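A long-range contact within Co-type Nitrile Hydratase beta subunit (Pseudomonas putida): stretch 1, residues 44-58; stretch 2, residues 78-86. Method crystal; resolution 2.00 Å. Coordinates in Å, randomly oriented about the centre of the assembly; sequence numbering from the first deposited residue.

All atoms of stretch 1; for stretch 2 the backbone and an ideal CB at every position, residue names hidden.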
ATOM      1  N   GLY B  44     -10.521  16.418   7.380  1.00 15.87           N
ATOM      2  CA  GLY B  44     -11.540  15.498   7.867  1.00 18.22           C
ATOM      3  C   GLY B  44     -12.729  15.386   6.908  1.00 20.50           C
ATOM      4  O   GLY B  44     -13.847  15.068   7.309  1.00 19.46           O
ATOM      5  N   ASN B  45     -12.517  15.654   5.626  1.00 16.93           N
ATOM      6  CA  ASN B  45     -13.624  15.554   4.680  1.00 17.15           C
ATOM      7  C   ASN B  45     -14.113  14.111   4.475  1.00 24.43           C
ATOM      8  O   ASN B  45     -15.267  13.886   4.110  1.00 18.82           O
ATOM      9  CB  ASN B  45     -13.254  16.145   3.323  1.00 17.76           C
ATOM     10  CG  ASN B  45     -12.952  17.632   3.377  1.00 19.97           C
ATOM     11  OD1 ASN B  45     -12.042  18.087   2.694  1.00 16.68           O
ATOM     12  ND2 ASN B  45     -13.748  18.404   4.146  1.00 16.45           N
ATOM     13  N   PHE B  46     -13.221  13.142   4.665  1.00 17.93           N
ATOM     14  CA  PHE B  46     -13.573  11.729   4.624  1.00 15.65           C
ATOM     15  C   PHE B  46     -12.419  11.012   5.289  1.00 20.89           C
ATOM     16  O   PHE B  46     -11.380  11.625   5.519  1.00 18.40           O
ATOM     17  CB  PHE B  46     -13.787  11.243   3.180  1.00 17.06           C
ATOM     18  CG  PHE B  46     -12.667  11.623   2.222  1.00 16.17           C
ATOM     19  CD1 PHE B  46     -11.468  10.948   2.235  1.00 13.91           C
ATOM     20  CD2 PHE B  46     -12.822  12.670   1.336  1.00 16.97           C
ATOM     21  CE1 PHE B  46     -10.427  11.304   1.356  1.00 16.97           C
ATOM     22  CE2 PHE B  46     -11.806  13.042   0.460  1.00 17.04           C
ATOM     23  CZ  PHE B  46     -10.602  12.347   0.459  1.00 15.44           C
ATOM     24  N   ASN B  47     -12.606   9.745   5.655  1.00 17.85           N
ATOM     25  CA  ASN B  47     -11.493   8.963   6.190  1.00 15.95           C
ATOM     26  C   ASN B  47     -10.940   8.025   5.123  1.00 16.35           C
ATOM     27  O   ASN B  47     -11.492   7.938   4.032  1.00 12.72           O
ATOM     28  CB  ASN B  47     -11.871   8.241   7.495  1.00 16.54           C
ATOM     29  CG  ASN B  47     -12.916   7.145   7.298  1.00 21.19           C
ATOM     30  OD1 ASN B  47     -12.881   6.406   6.313  1.00 14.50           O
ATOM     31  ND2 ASN B  47     -13.842   7.022   8.251  1.00 19.55           N
ATOM     32  N   LEU B  48      -9.849   7.333   5.425  1.00 14.23           N
ATOM     33  CA  LEU B  48      -9.146   6.569   4.418  1.00 15.82           C
ATOM     34  C   LEU B  48      -9.957   5.335   4.009  1.00 16.18           C
ATOM     35  O   LEU B  48      -9.881   4.891   2.875  1.00 12.85           O
ATOM     36  CB  LEU B  48      -7.768   6.149   4.949  1.00 14.69           C
ATOM     37  CG  LEU B  48      -6.798   5.582   3.921  1.00 22.78           C
ATOM     38  CD1 LEU B  48      -6.555   6.597   2.805  1.00 19.60           C
ATOM     39  CD2 LEU B  48      -5.484   5.201   4.615  1.00 26.43           C
ATOM     40  N   ASP B  49     -10.726   4.783   4.938  1.00 12.75           N
ATOM     41  CA  ASP B  49     -11.551   3.621   4.613  1.00 13.59           C
ATOM     42  C   ASP B  49     -12.636   4.007   3.613  1.00 12.53           C
ATOM     43  O   ASP B  49     -12.913   3.260   2.668  1.00 10.83           O
ATOM     44  CB  ASP B  49     -12.153   2.991   5.879  1.00 16.20           C
ATOM     45  CG  ASP B  49     -11.084   2.655   6.926  1.00 23.89           C
ATOM     46  OD1 ASP B  49     -11.075   3.303   7.991  1.00 30.75           O
ATOM     47  OD2 ASP B  49     -10.241   1.767   6.669  1.00 21.47           O
ATOM     48  N   GLU B  50     -13.244   5.175   3.813  1.00 13.74           N
ATOM     49  CA  GLU B  50     -14.236   5.662   2.873  1.00 13.64           C
ATOM     50  C   GLU B  50     -13.571   5.892   1.519  1.00 13.09           C
ATOM     51  O   GLU B  50     -14.173   5.660   0.466  1.00 13.33           O
ATOM     52  CB  GLU B  50     -14.840   6.975   3.362  1.00 13.96           C
ATOM     53  CG  GLU B  50     -15.651   6.827   4.633  1.00 15.15           C
ATOM     54  CD  GLU B  50     -16.143   8.161   5.188  1.00 22.55           C
ATOM     55  OE1 GLU B  50     -15.331   9.076   5.342  1.00 19.27           O
ATOM     56  OE2 GLU B  50     -17.352   8.276   5.494  1.00 23.65           O
ATOM     57  N   PHE B  51     -12.346   6.396   1.564  1.00 11.15           N
ATOM     58  CA  PHE B  51     -11.598   6.700   0.340  1.00 13.34           C
ATOM     59  C   PHE B  51     -11.406   5.412  -0.443  1.00 11.30           C
ATOM     60  O   PHE B  51     -11.730   5.341  -1.643  1.00 11.14           O
ATOM     61  CB  PHE B  51     -10.248   7.367   0.688  1.00 11.29           C
ATOM     62  CG  PHE B  51      -9.333   7.560  -0.487  1.00 11.82           C
ATOM     63  CD1 PHE B  51      -8.377   6.599  -0.799  1.00 13.88           C
ATOM     64  CD2 PHE B  51      -9.419   8.697  -1.268  1.00 12.28           C
ATOM     65  CE1 PHE B  51      -7.523   6.777  -1.892  1.00 16.18           C
ATOM     66  CE2 PHE B  51      -8.580   8.875  -2.365  1.00 13.66           C
ATOM     67  CZ  PHE B  51      -7.626   7.927  -2.671  1.00 12.67           C
ATOM     68  N   ARG B  52     -10.916   4.373   0.226  1.00 13.40           N
ATOM     69  CA  ARG B  52     -10.713   3.089  -0.467  1.00 11.73           C
ATOM     70  C   ARG B  52     -12.010   2.568  -1.067  1.00 14.10           C
ATOM     71  O   ARG B  52     -12.026   2.090  -2.198  1.00 13.07           O
ATOM     72  CB  ARG B  52     -10.145   2.026   0.472  1.00 11.71           C
ATOM     73  CG  ARG B  52      -8.730   2.320   0.971  1.00 13.11           C
ATOM     74  CD  ARG B  52      -8.077   1.043   1.500  1.00 10.47           C
ATOM     75  NE  ARG B  52      -6.681   1.273   1.879  1.00 11.52           N
ATOM     76  CZ  ARG B  52      -6.302   1.615   3.104  1.00 19.49           C
ATOM     77  NH1 ARG B  52      -7.210   1.748   4.069  1.00 11.93           N
ATOM     78  NH2 ARG B  52      -5.023   1.816   3.367  1.00 15.50           N
ATOM     79  N   HIS B  53     -13.104   2.644  -0.308  1.00 14.28           N
ATOM     80  CA  HIS B  53     -14.351   2.052  -0.774  1.00 13.32           C
ATOM     81  C   HIS B  53     -14.980   2.853  -1.917  1.00 13.75           C
ATOM     82  O   HIS B  53     -15.741   2.317  -2.718  1.00 13.99           O
ATOM     83  CB  HIS B  53     -15.348   1.887   0.386  1.00 11.27           C
ATOM     84  CG  HIS B  53     -16.570   1.107   0.009  1.00 14.68           C
ATOM     85  ND1 HIS B  53     -16.506  -0.131  -0.601  1.00 15.23           N
ATOM     86  CD2 HIS B  53     -17.889   1.388   0.157  1.00 13.66           C
ATOM     87  CE1 HIS B  53     -17.732  -0.572  -0.820  1.00 14.50           C
ATOM     88  NE2 HIS B  53     -18.587   0.324  -0.362  1.00 14.77           N
ATOM     89  N   SER B  54     -14.680   4.142  -1.970  1.00 12.12           N
ATOM     90  CA  SER B  54     -15.105   4.974  -3.082  1.00 11.79           C
ATOM     91  C   SER B  54     -14.480   4.490  -4.384  1.00 13.40           C
ATOM     92  O   SER B  54     -15.154   4.402  -5.403  1.00 14.87           O
ATOM     93  CB  SER B  54     -14.751   6.449  -2.822  1.00 14.69           C
ATOM     94  OG  SER B  54     -15.061   7.227  -3.959  1.00 15.07           O
ATOM     95  N   ILE B  55     -13.194   4.150  -4.339  1.00 12.37           N
ATOM     96  CA  ILE B  55     -12.504   3.593  -5.508  1.00 13.38           C
ATOM     97  C   ILE B  55     -13.122   2.248  -5.882  1.00 16.11           C
ATOM     98  O   ILE B  55     -13.355   1.974  -7.067  1.00 11.43           O
ATOM     99  CB  ILE B  55     -11.001   3.429  -5.234  1.00 12.16           C
ATOM    100  CG1 ILE B  55     -10.324   4.805  -5.190  1.00 13.55           C
ATOM    101  CG2 ILE B  55     -10.326   2.560  -6.311  1.00 13.53           C
ATOM    102  CD1 ILE B  55      -8.857   4.757  -4.709  1.00 14.14           C
ATOM    103  N   GLU B  56     -13.407   1.428  -4.867  1.00 10.46           N
ATOM    104  CA  GLU B  56     -14.007   0.100  -5.072  1.00 12.92           C
ATOM    105  C   GLU B  56     -15.348   0.181  -5.819  1.00 16.77           C
ATOM    106  O   GLU B  56     -15.742  -0.748  -6.545  1.00 12.69           O
ATOM    107  CB  GLU B  56     -14.187  -0.608  -3.719  1.00 14.07           C
ATOM    108  CG  GLU B  56     -12.834  -1.018  -3.100  1.00 12.30           C
ATOM    109  CD  GLU B  56     -12.927  -1.464  -1.646  1.00 17.15           C
ATOM    110  OE1 GLU B  56     -14.049  -1.564  -1.104  1.00 14.74           O
ATOM    111  OE2 GLU B  56     -11.852  -1.716  -1.045  1.00 16.75           O
ATOM    112  N   ARG B  57     -16.037   1.302  -5.642  1.00 12.07           N
ATOM    113  CA  ARG B  57     -17.372   1.486  -6.193  1.00 15.95           C
ATOM    114  C   ARG B  57     -17.398   2.127  -7.575  1.00 19.64           C
ATOM    115  O   ARG B  57     -18.469   2.373  -8.122  1.00 20.40           O
ATOM    116  CB  ARG B  57     -18.225   2.316  -5.221  1.00 16.12           C
ATOM    117  CG  ARG B  57     -18.585   1.538  -3.955  1.00 15.42           C
ATOM    118  CD  ARG B  57     -19.527   2.350  -3.042  1.00 15.66           C
ATOM    119  NE  ARG B  57     -18.878   3.504  -2.397  1.00 16.15           N
ATOM    120  CZ  ARG B  57     -19.220   4.779  -2.606  1.00 21.90           C
ATOM    121  NH1 ARG B  57     -20.209   5.107  -3.466  1.00 18.51           N
ATOM    122  NH2 ARG B  57     -18.593   5.736  -1.944  1.00 12.01           N
ATOM    123  N   MET B  58     -16.241   2.420  -8.151  1.00 15.24           N
ATOM    124  CA  MET B  58     -16.266   3.003  -9.482  1.00 22.04           C
ATOM    125  C   MET B  58     -16.588   1.931 -10.534  1.00 20.72           C
ATOM    126  O   MET B  58     -16.510   0.739 -10.257  1.00 19.63           O
ATOM    127  CB  MET B  58     -14.994   3.823  -9.766  1.00 21.41           C
ATOM    128  CG  MET B  58     -13.723   3.067  -9.958  1.00 23.46           C
ATOM    129  SD  MET B  58     -12.312   4.209  -9.809  1.00 25.24           S
ATOM    130  CE  MET B  58     -12.333   5.040 -11.397  1.00 21.73           C
ATOM    131  N   UNK B  78     -16.438  12.533  -6.498  1.00 15.84           N
ATOM    132  CA  UNK B  78     -17.648  11.814  -6.151  1.00 15.60           C
ATOM    133  C   UNK B  78     -17.875  11.690  -4.658  1.00 18.48           C
ATOM    134  O   UNK B  78     -18.959  12.019  -4.172  1.00 18.44           O
ATOM    135  CB  UNK B  78     -17.611  10.418  -6.775  1.00 15.60           C
ATOM    136  N   UNK B  79     -16.861  11.245  -3.922  1.00 12.60           N
ATOM    137  CA  UNK B  79     -16.996  11.106  -2.471  1.00 13.46           C
ATOM    138  C   UNK B  79     -17.245  12.485  -1.809  1.00 20.67           C
ATOM    139  O   UNK B  79     -17.995  12.599  -0.826  1.00 16.56           O
ATOM    140  CB  UNK B  79     -15.742  10.452  -1.887  1.00 13.46           C
ATOM    141  N   UNK B  80     -16.652  13.538  -2.357  1.00 14.45           N
ATOM    142  CA  UNK B  80     -16.866  14.856  -1.755  1.00 19.59           C
ATOM    143  C   UNK B  80     -18.320  15.286  -1.942  1.00 19.86           C
ATOM    144  O   UNK B  80     -18.861  16.051  -1.152  1.00 17.86           O
ATOM    145  CB  UNK B  80     -15.920  15.891  -2.367  1.00 19.59           C
ATOM    146  N   UNK B  81     -18.943  14.813  -3.014  1.00 19.81           N
ATOM    147  CA  UNK B  81     -20.345  15.115  -3.225  1.00 18.52           C
ATOM    148  C   UNK B  81     -21.200  14.276  -2.282  1.00 22.48           C
ATOM    149  O   UNK B  81     -22.112  14.799  -1.639  1.00 18.45           O
ATOM    150  CB  UNK B  81     -20.740  14.866  -4.682  1.00 18.52           C
ATOM    151  N   UNK B  82     -20.873  12.996  -2.154  1.00 22.13           N
ATOM    152  CA  UNK B  82     -21.601  12.114  -1.239  1.00 21.73           C
ATOM    153  C   UNK B  82     -21.530  12.605   0.200  1.00 23.34           C
ATOM    154  O   UNK B  82     -22.488  12.440   0.967  1.00 22.21           O
ATOM    155  CB  UNK B  82     -21.048  10.690  -1.326  1.00 21.73           C
ATOM    156  N   UNK B  83     -20.406  13.203   0.573  1.00 20.75           N
ATOM    157  CA  UNK B  83     -20.212  13.646   1.956  1.00 21.24           C
ATOM    158  C   UNK B  83     -20.834  15.029   2.172  1.00 22.64           C
ATOM    159  O   UNK B  83     -20.829  15.542   3.270  1.00 25.58           O
ATOM    160  CB  UNK B  83     -18.722  13.675   2.304  1.00 21.24           C
ATOM    161  N   UNK B  84     -21.335  15.646   1.114  1.00 19.77           N
ATOM    162  CA  UNK B  84     -21.953  16.953   1.245  1.00 23.74           C
ATOM    163  C   UNK B  84     -20.970  18.111   1.291  1.00 27.65           C
ATOM    164  O   UNK B  84     -21.340  19.238   1.599  1.00 25.34           O
ATOM    165  CB  UNK B  84     -22.815  16.979   2.509  1.00 23.74           C
ATOM    166  N   UNK B  85     -19.711  17.841   0.974  1.00 21.55           N
ATOM    167  CA  UNK B  85     -18.692  18.882   0.985  1.00 24.72           C
ATOM    168  C   UNK B  85     -18.772  19.751  -0.275  1.00 23.01           C
ATOM    169  O   UNK B  85     -18.561  20.955  -0.223  1.00 24.48           O
ATOM    170  CB  UNK B  85     -17.301  18.256   1.108  1.00 24.72           C
ATOM    171  N   UNK B  86     -19.071  19.140  -1.416  1.00 18.37           N
ATOM    172  CA  UNK B  86     -19.259  19.865  -2.673  1.00 23.02           C
ATOM    173  C   UNK B  86     -20.614  19.448  -3.243  1.00 22.78           C
ATOM    174  O   UNK B  86     -21.125  18.409  -2.870  1.00 21.30           O
ATOM    175  CB  UNK B  86     -18.127  19.582  -3.662  1.00 23.02           C
TER

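Position 78 points its CA-to-CB bond toward stretch 1, but the ideal CB stays 5.0 Å from Ser 54 OG, so many side chains would fit. The residue is Asn 78, which makes no close contact here.

Position 79 points toward stretch 1. Its ideal CB lies 3.9 Å from Ser 54 OG and 4.9 Å from Phe 46 CD2. Ahead are the Phe 46 ring and the backbone of Glu 50 and Phe 51. A medium-sized apolar side chain would suit, such as leucine, isoleucine or methionine. The residue is Leu 79. Its CD2 sits over one face of the Phe 46 ring, 4.1 Å from the centroid, a CH-pi contact. Leu 79 CD2 also packs 3.7 Å from Glu 50 O and 3.9 Å from Phe 51 CA.

Position 80 points sideways, with nothing of stretch 1 within 5.5 Å of the ideal CB. A longer apolar side chain could reach Asn 45 and the Phe 46 ring. The residue is Leu 80. Leu 80 CD2 lies 4.0 Å from Phe 46 CE2, at the ring edge, and 3.8 Å from Asn 45 CB.

Position 81 is out of reach, so stretch 1 sets no preference. It is Val 81.

Position 82 points toward stretch 1, across a gap that a short side chain would leave open. The Arg 57 guanidinium offers positive charge and donors, so a long acidic or amide side chain would suit. The residue is Glu 82. Both oxygens engage in a two-pronged salt bridge: Arg 57 NH2 donates to Glu 82 OE1 at 2.9 Å and Arg 57 NH1 to Glu 82 OE2 at 3.0 Å. A water links Glu 82 OE2 to Ser 54 OG.

Position 83 also points toward stretch 1, its ideal CB 3.9 Å from Asn 45 O. The Glu 50 carboxylate lies farther on, favouring a long basic side chain, lysine or arginine. The residue is Lys 83. Lys 83 NZ donates to Glu 50 OE2 at 2.7 Å, within a salt bridge, and a water joins NZ to Glu 50 OE1.

Position 84 has phi 81°, and a CB would jam against the preceding carbonyl oxygen. This calls for glycine. Gly 84 is the first residue to leave helical phi/psi, in a Schellman motif.

Position 85 points toward stretch 1, its ideal CB 4.7 Å from Asn 45 ND2. A small or branched side chain would suit; the residue is Val 85, with CG2 4.0 Å from Asn 45 ND2.

Position 86 is out of reach. It is Leu 86.

Stretch 2 78-86: NLLVEKGVL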
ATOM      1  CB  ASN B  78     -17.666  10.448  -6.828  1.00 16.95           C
ATOM      2  CG  ASN B  78     -17.917  10.557  -8.320  1.00 22.36           C
ATOM      3  OD1 ASN B  78     -19.054  10.709  -8.756  1.00 24.21           O
ATOM      4  ND2 ASN B  78     -16.853  10.515  -9.110  1.00 19.57           N
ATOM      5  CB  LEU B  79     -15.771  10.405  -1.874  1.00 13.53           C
ATOM      6  CG  LEU B  79     -15.789  10.097  -0.387  1.00 16.99           C
ATOM      7  CD1 LEU B  79     -17.012   9.246  -0.070  1.00 16.79           C
ATOM      8  CD2 LEU B  79     -14.504   9.339   0.004  1.00 14.20           C
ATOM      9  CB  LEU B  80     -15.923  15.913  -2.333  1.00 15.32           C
ATOM     10  CG  LEU B  80     -14.462  15.841  -1.827  1.00 18.31           C
ATOM     11  CD1 LEU B  80     -13.615  16.911  -2.483  1.00 17.68           C
ATOM     12  CD2 LEU B  80     -14.419  16.000  -0.316  1.00 18.93           C
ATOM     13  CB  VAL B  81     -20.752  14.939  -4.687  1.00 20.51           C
ATOM     14  CG1 VAL B  81     -22.258  15.088  -4.832  1.00 24.62           C
ATOM     15  CG2 VAL B  81     -20.039  15.975  -5.543  1.00 19.86           C
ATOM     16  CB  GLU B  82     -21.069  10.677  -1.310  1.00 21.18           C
ATOM     17  CG  GLU B  82     -21.331   9.991  -2.645  1.00 20.04           C
ATOM     18  CD  GLU B  82     -20.516   8.701  -2.823  1.00 31.01           C
ATOM     19  OE1 GLU B  82     -19.705   8.364  -1.932  1.00 30.41           O
ATOM     20  OE2 GLU B  82     -20.690   8.035  -3.864  1.00 32.53           O
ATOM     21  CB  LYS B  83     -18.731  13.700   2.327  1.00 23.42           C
ATOM     22  CG  LYS B  83     -17.985  12.372   2.267  1.00 22.62           C
ATOM     23  CD  LYS B  83     -18.482  11.370   3.304  1.00 26.14           C
ATOM     24  CE  LYS B  83     -17.910  11.639   4.664  1.00 24.73           C
ATOM     25  NZ  LYS B  83     -18.487  10.703   5.665  1.00 24.03           N
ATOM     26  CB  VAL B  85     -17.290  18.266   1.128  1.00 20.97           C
ATOM     27  CG1 VAL B  85     -16.218  19.361   1.044  1.00 23.74           C
ATOM     28  CG2 VAL B  85     -17.202  17.504   2.441  1.00 22.61           C
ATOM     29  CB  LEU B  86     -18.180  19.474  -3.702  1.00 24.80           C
ATOM     30  CG  LEU B  86     -16.701  19.689  -3.378  1.00 26.39           C
ATOM     31  CD1 LEU B  86     -15.812  19.215  -4.560  1.00 18.58           C
ATOM     32  CD2 LEU B  86     -16.470  21.155  -3.088  1.00 19.85           C
TER
HETATM   33  O   HOH W   1     -15.926  10.533   7.437  1.00 31.46           O
HETATM   34  O   HOH W   2     -17.570   7.836  -4.606  1.00 26.58           O
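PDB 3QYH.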